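Local atomic coordinates of putative uncharacterized protein (Chaetomium thermophilum, PDB entry 5IJP), a protein that binds inositol hexakisphosphate through the SPX domain of Vtc4 and probably serves as an inositol polyphosphate sensor in phosphate homeostasis. Residues A[14-19]-A[68-72]; A[58-62]-A[144-148]; A[73-78]-A[168-172]; A[120-124]-A[181-185]. All blocks are in the same frame, centred on the assembly; numbering follows the deposited sequence.

Overall arrangement
Three of the four contacts share helix 52-97, which works as a common spine. Contact 2 lies nearest its start, where it meets helix 110-151 and where K147 reaches the inositol hexakisphosphate. Contacts 1 and 3 follow in consecutive turns, their centres about 13 Å apart, and they touch through Y15 and K76. Contact 4 joins helix 110-151 to helix 171-190, its centre about 37 Å from that of contact 2 and across the chain's centre from it. Along the chain, contact 1 closes before contacts 3 and 4 open, whereas contact 2 interlaces with all three others. The elongated helical bundle thus carries its ligand site towards one end.

Contact 1: residues A[14-19]-A[68-72]; sequences EYQWHY and KVHAK
K72 lies across the imidazole of H18, and the two side chains run at about a right angle to each other. The methylene CD of K72 sits over one face of the ring, 3.6 Å from its centroid and 15° off the normal, a CH-pi contact displaced towards the rim. With chi1 at -171° the lysine CG is set at the edge of the Y15 ring, CD1 of Y15 to CG of K72 being 3.8 Å; the bend at chi2 (73°) then carries CD over H18 and leads the chain on towards E14. Beyond the rings the ammonium group arrives at E14: K72 NZ forms a salt bridge with E14 OE2 at 3.3 Å, meeting it nearly in line with the C-O bond, and adds a weak hydrogen bond to the backbone O of E14. Were K72 cut back to alanine, the E14 carboxylate would probably lose this ionic partner and the H18 face its methylene cover. One turn earlier, K68 bends at chi3 and its NZ makes a weak hydrogen bond to Y19 O at 3.2 Å, while E65 supplies a salt bridge to the same nitrogen. Between these two lysines, V69 CG2 approaches H18 O at 3.4 Å. The type I turn from Y15 to H18 is thereby laid against helix 52-97, while Y15 and Y19 pack on F133 of helix 110-151, stacked and edge-to-face respectively, placing the loop beside both long helices.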
loop_
_atom_site.group_PDB
_atom_site.type_symbol
_atom_site.label_atom_id
_atom_site.label_comp_id
_atom_site.label_asym_id
_atom_site.label_seq_id
_atom_site.Cartn_x
_atom_site.Cartn_y
_atom_site.Cartn_z
ATOM N N GLU A 14 -2.723 5.555 11.363
ATOM C CA GLU A 14 -1.487 6.044 10.745
ATOM C C GLU A 14 -1.704 6.339 9.245
ATOM O O GLU A 14 -1.181 7.334 8.737
ATOM C CB GLU A 14 -0.357 5.007 10.966
ATOM C CG GLU A 14 0.915 5.185 10.143
ATOM C CD GLU A 14 1.723 6.442 10.400
ATOM O OE1 GLU A 14 2.184 6.634 11.548
ATOM O OE2 GLU A 14 1.932 7.216 9.438
ATOM N N TYR A 15 -2.486 5.483 8.555
ATOM C CA TYR A 15 -2.782 5.600 7.121
ATOM C C TYR A 15 -4.246 6.013 6.837
ATOM O O TYR A 15 -4.624 6.113 5.670
ATOM C CB TYR A 15 -2.462 4.272 6.394
ATOM C CG TYR A 15 -1.119 3.654 6.721
ATOM C CD1 TYR A 15 0.020 3.981 5.991
ATOM C CD2 TYR A 15 -0.998 2.689 7.718
ATOM C CE1 TYR A 15 1.255 3.399 6.274
ATOM C CE2 TYR A 15 0.231 2.103 8.014
ATOM C CZ TYR A 15 1.356 2.459 7.288
ATOM O OH TYR A 15 2.567 1.876 7.573
ATOM N N GLN A 16 -5.046 6.259 7.904
ATOM C CA GLN A 16 -6.482 6.602 7.931
ATOM C C GLN A 16 -7.022 7.413 6.731
ATOM O O GLN A 16 -8.045 7.026 6.162
ATOM C CB GLN A 16 -6.834 7.326 9.245
ATOM C CG GLN A 16 -8.299 7.164 9.668
ATOM C CD GLN A 16 -8.709 8.012 10.857
ATOM O OE1 GLN A 16 -7.885 8.587 11.579
ATOM N NE2 GLN A 16 -10.010 8.090 11.096
ATOM N N TRP A 17 -6.365 8.531 6.370
ATOM C CA TRP A 17 -6.804 9.416 5.280
ATOM C C TRP A 17 -6.173 9.104 3.909
ATOM O O TRP A 17 -6.330 9.899 2.977
ATOM C CB TRP A 17 -6.539 10.886 5.656
ATOM C CG TRP A 17 -7.314 11.378 6.839
ATOM C CD1 TRP A 17 -6.909 11.376 8.142
ATOM C CD2 TRP A 17 -8.609 11.993 6.821
ATOM N NE1 TRP A 17 -7.879 11.938 8.939
ATOM C CE2 TRP A 17 -8.935 12.324 8.156
ATOM C CE3 TRP A 17 -9.535 12.290 5.806
ATOM C CZ2 TRP A 17 -10.147 12.936 8.502
ATOM C CZ3 TRP A 17 -10.733 12.897 6.149
ATOM C CH2 TRP A 17 -11.030 13.213 7.481
ATOM N N HIS A 18 -5.483 7.956 3.774
ATOM C CA HIS A 18 -4.786 7.603 2.534
ATOM C C HIS A 18 -5.224 6.273 1.888
ATOM O O HIS A 18 -4.624 5.861 0.890
ATOM C CB HIS A 18 -3.270 7.628 2.766
ATOM C CG HIS A 18 -2.779 8.946 3.276
ATOM N ND1 HIS A 18 -2.740 9.223 4.631
ATOM C CD2 HIS A 18 -2.364 10.038 2.595
ATOM C CE1 HIS A 18 -2.283 10.459 4.731
ATOM N NE2 HIS A 18 -2.043 10.991 3.531
ATOM N N TYR A 19 -6.286 5.633 2.413
ATOM C CA TYR A 19 -6.825 4.389 1.852
ATOM C C TYR A 19 -7.649 4.680 0.588
ATOM O O TYR A 19 -7.976 5.841 0.326
ATOM C CB TYR A 19 -7.685 3.649 2.891
ATOM C CG TYR A 19 -6.886 2.966 3.977
ATOM C CD1 TYR A 19 -6.410 1.669 3.808
ATOM C CD2 TYR A 19 -6.631 3.602 5.188
ATOM C CE1 TYR A 19 -5.682 1.029 4.810
ATOM C CE2 TYR A 19 -5.906 2.972 6.198
ATOM C CZ TYR A 19 -5.429 1.686 6.003
ATOM O OH TYR A 19 -4.712 1.061 6.994
ATOM N N LYS A 68 -2.541 9.213 -4.261
ATOM C CA LYS A 68 -2.741 9.388 -2.818
ATOM C C LYS A 68 -2.159 8.201 -2.036
ATOM O O LYS A 68 -1.545 8.402 -0.986
ATOM C CB LYS A 68 -4.239 9.565 -2.511
ATOM C CG LYS A 68 -4.552 10.015 -1.083
ATOM C CD LYS A 68 -6.054 10.152 -0.826
ATOM C CE LYS A 68 -6.736 8.836 -0.533
ATOM N NZ LYS A 68 -8.197 9.005 -0.323
ATOM N N VAL A 69 -2.340 6.976 -2.566
ATOM C CA VAL A 69 -1.836 5.733 -1.973
ATOM C C VAL A 69 -0.317 5.646 -2.169
ATOM O O VAL A 69 0.405 5.410 -1.198
ATOM C CB VAL A 69 -2.579 4.483 -2.528
ATOM C CG1 VAL A 69 -2.006 3.191 -1.953
ATOM C CG2 VAL A 69 -4.076 4.567 -2.255
ATOM N N HIS A 70 0.159 5.862 -3.417
ATOM C CA HIS A 70 1.576 5.824 -3.795
ATOM C C HIS A 70 2.436 6.853 -3.053
ATOM O O HIS A 70 3.613 6.582 -2.805
ATOM C CB HIS A 70 1.744 5.949 -5.319
ATOM C CG HIS A 70 1.312 4.740 -6.098
ATOM N ND1 HIS A 70 1.313 4.742 -7.483
ATOM C CD2 HIS A 70 0.881 3.529 -5.666
ATOM C CE1 HIS A 70 0.888 3.542 -7.845
ATOM N NE2 HIS A 70 0.615 2.779 -6.786
ATOM N N ALA A 71 1.851 8.013 -2.683
ATOM C CA ALA A 71 2.542 9.059 -1.927
ATOM C C ALA A 71 2.764 8.602 -0.484
ATOM O O ALA A 71 3.875 8.746 0.023
ATOM C CB ALA A 71 1.750 10.358 -1.957
ATOM N N LYS A 72 1.725 8.017 0.160
ATOM C CA LYS A 72 1.796 7.501 1.533
ATOM C C LYS A 72 2.726 6.284 1.622
ATOM O O LYS A 72 3.437 6.135 2.619
ATOM C CB LYS A 72 0.390 7.175 2.077
ATOM C CG LYS A 72 0.336 6.838 3.575
ATOM C CD LYS A 72 0.531 8.056 4.479
ATOM C CE LYS A 72 0.832 7.653 5.899
ATOM N NZ LYS A 72 0.975 8.835 6.787
#

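Contact 2: residues A[58-62]-A[144-148]; sequences FVSKL and IIKKH. With IHP (inositol hexakisphosphate), chain C.
The long alpha-helical hairpin of the SPX domain is joined here close to the inositol hexakisphosphate pocket, with F58 and H148 meeting between its two arms. The local helix axes run antiparallel at 175° and stay 12.7 Å apart, a spacing bridged by large side chains. The rings of F58 and H148 are almost parallel, their planes 6° apart, yet they are slid so far that they barely overlap: the centroids are 4.9 Å apart, and CD2 of F58 meets CD2 of H148 at 3.5 Å. Both side chains leave their helices with CG anti to the backbone N, which sends the rings past each other in opposite directions. The CZ end of the phenylalanine ring points at I144, whose CG1 lies near the ring plane. A turn further on, L62 divides its branches between two isoleucines: CD1 of L62 touches CG2 of I144 and CD2 of L62 touches CG1 of I145, each pair at 3.8 Å. E55 holds the imidazole of H148 through a hydrogen bond to NE2, and W50 meets it with its ring plane steeply inclined. K147 points out of the apolar seam on another side of its helix. Bends at chi3 and chi4 bring its NZ to the ligand, with a hydrogen bond from K147 NZ to O41 at 2.8 Å and a weak one to O43. Together with Y22, K26, K30 and the N-terminal residues, it forms the basic phosphate-binding surface characteristic of SPX domains, here backed by the packed core of the helical hairpin.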
loop_
_atom_site.group_PDB
_atom_site.type_symbol
_atom_site.label_atom_id
_atom_site.label_comp_id
_atom_site.label_asym_id
_atom_site.label_seq_id
_atom_site.Cartn_x
_atom_site.Cartn_y
_atom_site.Cartn_z
ATOM N N PHE A 58 -14.084 8.915 -14.385
ATOM C CA PHE A 58 -13.704 7.773 -13.550
ATOM C C PHE A 58 -12.191 7.559 -13.503
ATOM O O PHE A 58 -11.657 7.349 -12.416
ATOM C CB PHE A 58 -14.441 6.489 -13.975
ATOM C CG PHE A 58 -14.209 5.295 -13.073
ATOM C CD1 PHE A 58 -14.836 5.206 -11.835
ATOM C CD2 PHE A 58 -13.380 4.254 -13.470
ATOM C CE1 PHE A 58 -14.619 4.104 -11.001
ATOM C CE2 PHE A 58 -13.170 3.149 -12.638
ATOM C CZ PHE A 58 -13.792 3.081 -11.411
ATOM N N VAL A 59 -11.508 7.621 -14.671
ATOM C CA VAL A 59 -10.050 7.450 -14.790
ATOM C C VAL A 59 -9.317 8.526 -13.976
ATOM O O VAL A 59 -8.401 8.189 -13.224
ATOM C CB VAL A 59 -9.569 7.365 -16.269
ATOM C CG1 VAL A 59 -8.045 7.324 -16.370
ATOM C CG2 VAL A 59 -10.171 6.151 -16.968
ATOM N N SER A 60 -9.760 9.799 -14.085
ATOM C CA SER A 60 -9.203 10.937 -13.346
ATOM C C SER A 60 -9.363 10.751 -11.832
ATOM O O SER A 60 -8.431 11.044 -11.083
ATOM C CB SER A 60 -9.859 12.241 -13.792
ATOM O OG SER A 60 -9.577 12.511 -15.155
ATOM N N LYS A 61 -10.530 10.230 -11.394
ATOM C CA LYS A 61 -10.835 9.952 -9.989
ATOM C C LYS A 61 -10.023 8.756 -9.476
ATOM O O LYS A 61 -9.602 8.760 -8.318
ATOM C CB LYS A 61 -12.338 9.703 -9.801
ATOM N N LEU A 62 -9.803 7.746 -10.341
ATOM C CA LEU A 62 -9.038 6.535 -10.029
ATOM C C LEU A 62 -7.537 6.838 -9.929
ATOM O O LEU A 62 -6.870 6.300 -9.043
ATOM C CB LEU A 62 -9.312 5.444 -11.083
ATOM C CG LEU A 62 -8.780 4.033 -10.807
ATOM C CD1 LEU A 62 -9.605 3.323 -9.741
ATOM C CD2 LEU A 62 -8.777 3.208 -12.075
ATOM N N ILE A 144 -11.988 -2.843 -7.892
ATOM C CA ILE A 144 -12.772 -1.741 -8.463
ATOM C C ILE A 144 -12.590 -1.645 -9.998
ATOM O O ILE A 144 -13.543 -1.274 -10.687
ATOM C CB ILE A 144 -12.537 -0.387 -7.720
ATOM C CG1 ILE A 144 -13.740 0.568 -7.871
ATOM C CG2 ILE A 144 -11.219 0.299 -8.088
ATOM C CD1 ILE A 144 -14.812 0.427 -6.792
ATOM N N ILE A 145 -11.395 -2.010 -10.526
ATOM C CA ILE A 145 -11.112 -2.008 -11.968
ATOM C C ILE A 145 -11.904 -3.139 -12.651
ATOM O O ILE A 145 -12.493 -2.908 -13.709
ATOM C CB ILE A 145 -9.581 -2.004 -12.274
ATOM C CG1 ILE A 145 -8.995 -0.594 -12.032
ATOM C CG2 ILE A 145 -9.263 -2.482 -13.706
ATOM C CD1 ILE A 145 -7.514 -0.539 -11.638
ATOM N N LYS A 146 -11.970 -4.331 -12.013
ATOM C CA LYS A 146 -12.737 -5.469 -12.530
ATOM C C LYS A 146 -14.244 -5.196 -12.429
ATOM O O LYS A 146 -15.004 -5.670 -13.275
ATOM C CB LYS A 146 -12.369 -6.776 -11.813
ATOM C CG LYS A 146 -12.506 -7.996 -12.717
ATOM C CD LYS A 146 -12.790 -9.269 -11.943
ATOM C CE LYS A 146 -13.048 -10.423 -12.880
ATOM N NZ LYS A 146 -13.595 -11.604 -12.165
ATOM N N LYS A 147 -14.664 -4.412 -11.407
ATOM C CA LYS A 147 -16.054 -4.001 -11.185
ATOM C C LYS A 147 -16.486 -3.052 -12.310
ATOM O O LYS A 147 -17.624 -3.135 -12.771
ATOM C CB LYS A 147 -16.201 -3.316 -9.815
ATOM C CG LYS A 147 -17.644 -3.177 -9.331
ATOM C CD LYS A 147 -17.748 -2.309 -8.076
ATOM C CE LYS A 147 -17.707 -3.094 -6.783
ATOM N NZ LYS A 147 -18.997 -3.782 -6.507
ATOM N N HIS A 148 -15.562 -2.168 -12.755
ATOM C CA HIS A 148 -15.758 -1.211 -13.848
ATOM C C HIS A 148 -15.960 -1.963 -15.170
ATOM O O HIS A 148 -16.892 -1.652 -15.910
ATOM C CB HIS A 148 -14.556 -0.244 -13.931
ATOM C CG HIS A 148 -14.539 0.625 -15.153
ATOM N ND1 HIS A 148 -13.862 0.244 -16.297
ATOM C CD2 HIS A 148 -15.111 1.832 -15.367
ATOM C CE1 HIS A 148 -14.055 1.220 -17.168
ATOM N NE2 HIS A 148 -14.793 2.200 -16.651
HETATM C C1 IHP C . -21.628 -5.442 -4.714
HETATM C C2 IHP C . -20.962 -6.520 -3.871
HETATM C C3 IHP C . -20.350 -5.952 -2.598
HETATM C C4 IHP C . -21.366 -5.141 -1.803
HETATM C C5 IHP C . -22.025 -4.061 -2.650
HETATM C C6 IHP C . -22.649 -4.651 -3.907
HETATM O O11 IHP C . -22.320 -6.092 -5.802
HETATM P P1 IHP C . -22.397 -5.706 -7.380
HETATM O O21 IHP C . -22.936 -6.856 -8.165
HETATM O O31 IHP C . -23.287 -4.463 -7.462
HETATM O O41 IHP C . -20.978 -5.312 -7.801
HETATM O O12 IHP C . -19.907 -7.119 -4.654
HETATM P P2 IHP C . -19.776 -8.694 -5.074
HETATM O O22 IHP C . -20.454 -8.820 -6.440
HETATM O O32 IHP C . -20.386 -9.589 -4.041
HETATM O O42 IHP C . -18.278 -8.952 -5.265
HETATM O O13 IHP C . -19.234 -5.104 -2.947
HETATM P P3 IHP C . -17.653 -5.313 -2.710
HETATM O O23 IHP C . -17.180 -4.392 -1.642
HETATM O O33 IHP C . -17.424 -6.788 -2.365
HETATM O O43 IHP C . -16.996 -5.042 -4.061
HETATM O O14 IHP C . -20.681 -4.504 -0.704
HETATM P P4 IHP C . -20.598 -5.063 0.851
HETATM O O24 IHP C . -19.188 -4.722 1.341
HETATM O O34 IHP C . -21.664 -4.432 1.682
HETATM O O44 IHP C . -20.717 -6.593 0.797
HETATM O O15 IHP C . -23.077 -3.458 -1.867
HETATM P P5 IHP C . -23.254 -1.991 -1.255
HETATM O O25 IHP C . -22.451 -1.030 -2.142
HETATM O O35 IHP C . -22.596 -2.026 0.128
HETATM O O45 IHP C . -24.704 -1.637 -1.192
HETATM O O16 IHP C . -23.117 -3.561 -4.730
HETATM P P6 IHP C . -24.480 -2.727 -4.801
HETATM O O26 IHP C . -25.386 -3.237 -3.670
HETATM O O36 IHP C . -25.102 -2.875 -6.151
HETATM O O46 IHP C . -24.099 -1.278 -4.485
#

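Contact 3: residues A[73-78]-A[168-172]; sequences QQVKAM and PFYKE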
loop_
_atom_site.group_PDB
_atom_site.type_symbol
_atom_site.label_atom_id
_atom_site.label_comp_id
_atom_site.label_asym_id
_atom_site.label_seq_id
_atom_site.Cartn_x
_atom_site.Cartn_y
_atom_site.Cartn_z
ATOM N N GLN A 73 2.736 5.437 0.567
ATOM C CA GLN A 73 3.597 4.254 0.462
ATOM C C GLN A 73 5.070 4.668 0.420
ATOM O O GLN A 73 5.911 3.971 0.980
ATOM C CB GLN A 73 3.250 3.436 -0.792
ATOM C CG GLN A 73 2.056 2.499 -0.620
ATOM C CD GLN A 73 1.735 1.682 -1.855
ATOM O OE1 GLN A 73 2.462 1.676 -2.857
ATOM N NE2 GLN A 73 0.633 0.952 -1.803
ATOM N N GLN A 74 5.368 5.814 -0.228
ATOM C CA GLN A 74 6.712 6.370 -0.366
ATOM C C GLN A 74 7.239 6.946 0.949
ATOM O O GLN A 74 8.344 6.588 1.358
ATOM C CB GLN A 74 6.746 7.431 -1.481
ATOM C CG GLN A 74 8.144 7.960 -1.788
ATOM C CD GLN A 74 8.166 8.819 -3.018
ATOM O OE1 GLN A 74 7.997 8.339 -4.143
ATOM N NE2 GLN A 74 8.396 10.108 -2.832
ATOM N N VAL A 75 6.463 7.853 1.588
ATOM C CA VAL A 75 6.810 8.534 2.844
ATOM C C VAL A 75 7.136 7.528 3.957
ATOM O O VAL A 75 8.186 7.647 4.589
ATOM C CB VAL A 75 5.736 9.582 3.276
ATOM C CG1 VAL A 75 6.119 10.280 4.580
ATOM C CG2 VAL A 75 5.492 10.615 2.179
ATOM N N LYS A 76 6.259 6.526 4.161
ATOM C CA LYS A 76 6.422 5.506 5.195
ATOM C C LYS A 76 7.623 4.580 4.959
ATOM O O LYS A 76 8.385 4.351 5.899
ATOM C CB LYS A 76 5.123 4.705 5.396
ATOM C CG LYS A 76 5.043 3.984 6.742
ATOM C CD LYS A 76 4.549 4.887 7.882
ATOM C CE LYS A 76 5.187 4.548 9.212
ATOM N NZ LYS A 76 4.716 3.245 9.756
ATOM N N ALA A 77 7.803 4.069 3.719
ATOM C CA ALA A 77 8.914 3.175 3.358
ATOM C C ALA A 77 10.278 3.845 3.507
ATOM O O ALA A 77 11.219 3.207 3.984
ATOM C CB ALA A 77 8.739 2.657 1.942
ATOM N N MET A 78 10.379 5.129 3.112
ATOM C CA MET A 78 11.604 5.923 3.207
ATOM C C MET A 78 11.961 6.230 4.656
ATOM O O MET A 78 13.146 6.276 4.991
ATOM C CB MET A 78 11.482 7.204 2.386
ATOM C CG MET A 78 11.866 7.015 0.935
ATOM S SD MET A 78 11.441 8.418 -0.125
ATOM C CE MET A 78 12.335 9.718 0.678
ATOM N N PRO A 168 8.321 1.440 -7.967
ATOM C CA PRO A 168 8.905 2.784 -7.808
ATOM C C PRO A 168 10.423 2.756 -7.588
ATOM O O PRO A 168 10.996 1.680 -7.404
ATOM C CB PRO A 168 8.141 3.362 -6.617
ATOM C CG PRO A 168 7.734 2.182 -5.819
ATOM C CD PRO A 168 7.621 1.004 -6.740
ATOM N N PHE A 169 11.070 3.943 -7.618
ATOM C CA PHE A 169 12.520 4.125 -7.475
ATOM C C PHE A 169 13.112 3.577 -6.167
ATOM O O PHE A 169 14.211 3.021 -6.188
ATOM C CB PHE A 169 12.909 5.611 -7.666
ATOM C CG PHE A 169 12.620 6.530 -6.498
ATOM C CD1 PHE A 169 13.615 6.852 -5.581
ATOM C CD2 PHE A 169 11.351 7.063 -6.308
ATOM C CE1 PHE A 169 13.343 7.685 -4.491
ATOM C CE2 PHE A 169 11.081 7.899 -5.220
ATOM C CZ PHE A 169 12.079 8.201 -4.318
ATOM N N TYR A 170 12.400 3.759 -5.039
ATOM C CA TYR A 170 12.850 3.351 -3.706
ATOM C C TYR A 170 12.724 1.853 -3.424
ATOM O O TYR A 170 13.451 1.350 -2.570
ATOM C CB TYR A 170 12.133 4.170 -2.611
ATOM C CG TYR A 170 10.631 3.971 -2.560
ATOM C CD1 TYR A 170 10.067 2.965 -1.779
ATOM C CD2 TYR A 170 9.773 4.810 -3.264
ATOM C CE1 TYR A 170 8.688 2.771 -1.737
ATOM C CE2 TYR A 170 8.391 4.632 -3.220
ATOM C CZ TYR A 170 7.853 3.611 -2.456
ATOM O OH TYR A 170 6.491 3.433 -2.405
ATOM N N LYS A 171 11.791 1.157 -4.112
ATOM C CA LYS A 171 11.468 -0.265 -3.928
ATOM C C LYS A 171 12.677 -1.212 -3.906
ATOM O O LYS A 171 12.707 -2.109 -3.063
ATOM C CB LYS A 171 10.437 -0.741 -4.967
ATOM C CG LYS A 171 9.550 -1.891 -4.478
ATOM C CD LYS A 171 8.464 -1.428 -3.502
ATOM C CE LYS A 171 8.061 -2.522 -2.546
ATOM N NZ LYS A 171 7.103 -2.031 -1.521
ATOM N N GLU A 172 13.659 -1.016 -4.808
ATOM C CA GLU A 172 14.864 -1.852 -4.881
ATOM C C GLU A 172 15.746 -1.679 -3.635
ATOM O O GLU A 172 16.227 -2.674 -3.086
ATOM C CB GLU A 172 15.659 -1.556 -6.164
ATOM C CG GLU A 172 16.641 -2.652 -6.544
ATOM C CD GLU A 172 17.637 -2.260 -7.615
ATOM O OE1 GLU A 172 17.502 -2.750 -8.760
ATOM O OE2 GLU A 172 18.559 -1.469 -7.310
#
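Y170 sets its phenol ring against helix 52-97, touching Q73, Q74 and, one turn later, A77. At one side of the Y170 ring CE1 meets the methyl CB of A77 at 3.7 Å, and at the other CE2 meets CG of Q74 at 3.6 Å. The hydroxyl end reaches the peptide link from Q73 to Q74: Y170 OH is 3.4 Å from the carbonyl carbon of Q73, and it also touches CB of Q73. F169 extends the contact outwards. CE2 of F169 has OE1 of Q74 at the ring edge, 3.3 Å away, and the glutamine amide stands steeply to that ring, the planes being 80° apart. SD of M78 approaches CZ of F169 obliquely at 4.2 Å, a Met-aromatic contact. Behind this first shell, both aromatic side chains take the chi1 setting between backbone N and carbonyl carbon (63° for Y170), which brings CD2 of Y170 over one face of F169. With a serine replacing Y170, the A77 methyl and the Q74 methylenes would probably lose their aromatic cover, and F169 the ring packed on its face. Q74 in turn runs extended beyond CG, carrying its amide from the tyrosine to the phenylalanine. The segment 168-172, leading into helix 171-190, thus rests on one side of helix 52-97, while Q73 and A77 also touch helix 110-151 through F133, V134 and L130.

Contact 4: residues A[120-124]-A[181-185]; sequences LSDII and LSKLY
L181 drives its two methyl branches into the side of helix 110-151, where it gathers three neighbours at once and forms the buried part of the contact. CD1 of L181 meets CD2 of L120 at 3.8 Å, while CD2 of L181 fits between CG2 of I123 and CG1 of I124, each also 3.8 Å away. L120 continues the apolar patch, its CD2 reaching CB of L184 at 4.0 Å as the two side chains cross at about a right angle. On the inner side I123 also packs against I80, I84 and other residues of helix 52-97, so this part of the seam is buried among three helices. The side of Y185 and S121, both partly exposed, is more open. The Y185 ring leaves the helix with CG anti to the backbone N (chi1 -177°), which lays it across I124: CD1 of I124 stands over one face, 4.0 Å from the ring centroid and 27° off the normal, in a CH-pi contact. CB of L120 lies at the ring edge, and CB of S121 touches CE1 of Y185 at 3.7 Å. The serine hydroxyl instead turns back to its own helix, bonding to the carbonyls of E117 and E118. The local axes cross at -146°, with a closest approach of 10.0 Å. No hydrogen bond links the two segments, so their association rests on aliphatic and CH-pi contacts, which implies that it depends on shape and apolar burial more than on polar pairing.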
loop_
_atom_site.group_PDB
_atom_site.type_symbol
_atom_site.label_atom_id
_atom_site.label_comp_id
_atom_site.label_asym_id
_atom_site.label_seq_id
_atom_site.Cartn_x
_atom_site.Cartn_y
_atom_site.Cartn_z
ATOM N N LEU A 120 14.382 -2.752 16.867
ATOM C CA LEU A 120 14.380 -3.458 15.582
ATOM C C LEU A 120 13.065 -4.194 15.305
ATOM O O LEU A 120 12.626 -4.217 14.153
ATOM C CB LEU A 120 15.584 -4.409 15.451
ATOM C CG LEU A 120 16.959 -3.752 15.263
ATOM C CD1 LEU A 120 18.060 -4.638 15.791
ATOM C CD2 LEU A 120 17.225 -3.405 13.806
ATOM N N SER A 121 12.432 -4.774 16.353
ATOM C CA SER A 121 11.150 -5.486 16.242
ATOM C C SER A 121 10.000 -4.538 15.893
ATOM O O SER A 121 9.050 -4.953 15.226
ATOM C CB SER A 121 10.835 -6.249 17.526
ATOM O OG SER A 121 10.759 -5.384 18.646
ATOM N N ASP A 122 10.096 -3.267 16.338
ATOM C CA ASP A 122 9.120 -2.211 16.067
ATOM C C ASP A 122 9.142 -1.848 14.581
ATOM O O ASP A 122 8.089 -1.559 14.011
ATOM C CB ASP A 122 9.414 -0.974 16.926
ATOM C CG ASP A 122 8.302 0.054 16.921
ATOM O OD1 ASP A 122 8.411 1.040 16.163
ATOM O OD2 ASP A 122 7.325 -0.127 17.678
ATOM N N ILE A 123 10.340 -1.884 13.954
ATOM C CA ILE A 123 10.525 -1.606 12.525
ATOM C C ILE A 123 9.920 -2.761 11.706
ATOM O O ILE A 123 9.246 -2.496 10.711
ATOM C CB ILE A 123 12.007 -1.291 12.150
ATOM C CG1 ILE A 123 12.619 -0.231 13.096
ATOM C CG2 ILE A 123 12.127 -0.836 10.686
ATOM C CD1 ILE A 123 14.153 -0.306 13.263
ATOM N N ILE A 124 10.114 -4.027 12.159
ATOM C CA ILE A 124 9.564 -5.240 11.522
ATOM C C ILE A 124 8.028 -5.158 11.504
ATOM O O ILE A 124 7.414 -5.445 10.472
ATOM C CB ILE A 124 10.093 -6.552 12.186
ATOM C CG1 ILE A 124 11.630 -6.659 12.061
ATOM C CG2 ILE A 124 9.415 -7.807 11.598
ATOM C CD1 ILE A 124 12.307 -7.478 13.137
ATOM N N LEU A 181 17.415 -5.812 7.883
ATOM C CA LEU A 181 16.632 -5.678 9.119
ATOM C C LEU A 181 16.354 -7.044 9.769
ATOM O O LEU A 181 16.442 -7.163 10.993
ATOM C CB LEU A 181 15.317 -4.920 8.821
ATOM C CG LEU A 181 14.300 -4.727 9.954
ATOM C CD1 LEU A 181 14.760 -3.669 10.943
ATOM C CD2 LEU A 181 12.947 -4.341 9.393
ATOM N N SER A 182 16.044 -8.066 8.943
ATOM C CA SER A 182 15.788 -9.440 9.383
ATOM C C SER A 182 17.070 -10.072 9.933
ATOM O O SER A 182 17.014 -10.793 10.930
ATOM C CB SER A 182 15.237 -10.276 8.233
ATOM O OG SER A 182 13.997 -9.765 7.772
ATOM N N LYS A 183 18.221 -9.772 9.297
ATOM C CA LYS A 183 19.546 -10.258 9.694
ATOM C C LYS A 183 20.022 -9.574 10.981
ATOM O O LYS A 183 20.647 -10.230 11.818
ATOM C CB LYS A 183 20.569 -10.046 8.563
ATOM C CG LYS A 183 20.352 -10.951 7.356
ATOM C CD LYS A 183 21.233 -10.545 6.185
ATOM C CE LYS A 183 20.916 -11.342 4.945
ATOM N NZ LYS A 183 21.691 -10.864 3.770
ATOM N N LEU A 184 19.724 -8.263 11.133
ATOM C CA LEU A 184 20.086 -7.457 12.307
ATOM C C LEU A 184 19.348 -7.925 13.562
ATOM O O LEU A 184 19.938 -7.939 14.643
ATOM C CB LEU A 184 19.813 -5.960 12.064
ATOM C CG LEU A 184 20.750 -5.223 11.105
ATOM C CD1 LEU A 184 20.035 -4.069 10.433
ATOM C CD2 LEU A 184 22.006 -4.733 11.809
ATOM N N TYR A 185 18.063 -8.309 13.412
ATOM C CA TYR A 185 17.210 -8.796 14.499
ATOM C C TYR A 185 17.651 -10.178 14.990
ATOM O O TYR A 185 17.590 -10.439 16.192
ATOM C CB TYR A 185 15.730 -8.797 14.073
ATOM C CG TYR A 185 14.767 -9.210 15.168
ATOM C CD1 TYR A 185 14.428 -8.331 16.194
ATOM C CD2 TYR A 185 14.173 -10.468 15.164
ATOM C CE1 TYR A 185 13.545 -8.706 17.205
ATOM C CE2 TYR A 185 13.285 -10.852 16.168
ATOM C CZ TYR A 185 12.971 -9.966 17.185
ATOM O OH TYR A 185 12.093 -10.339 18.175
#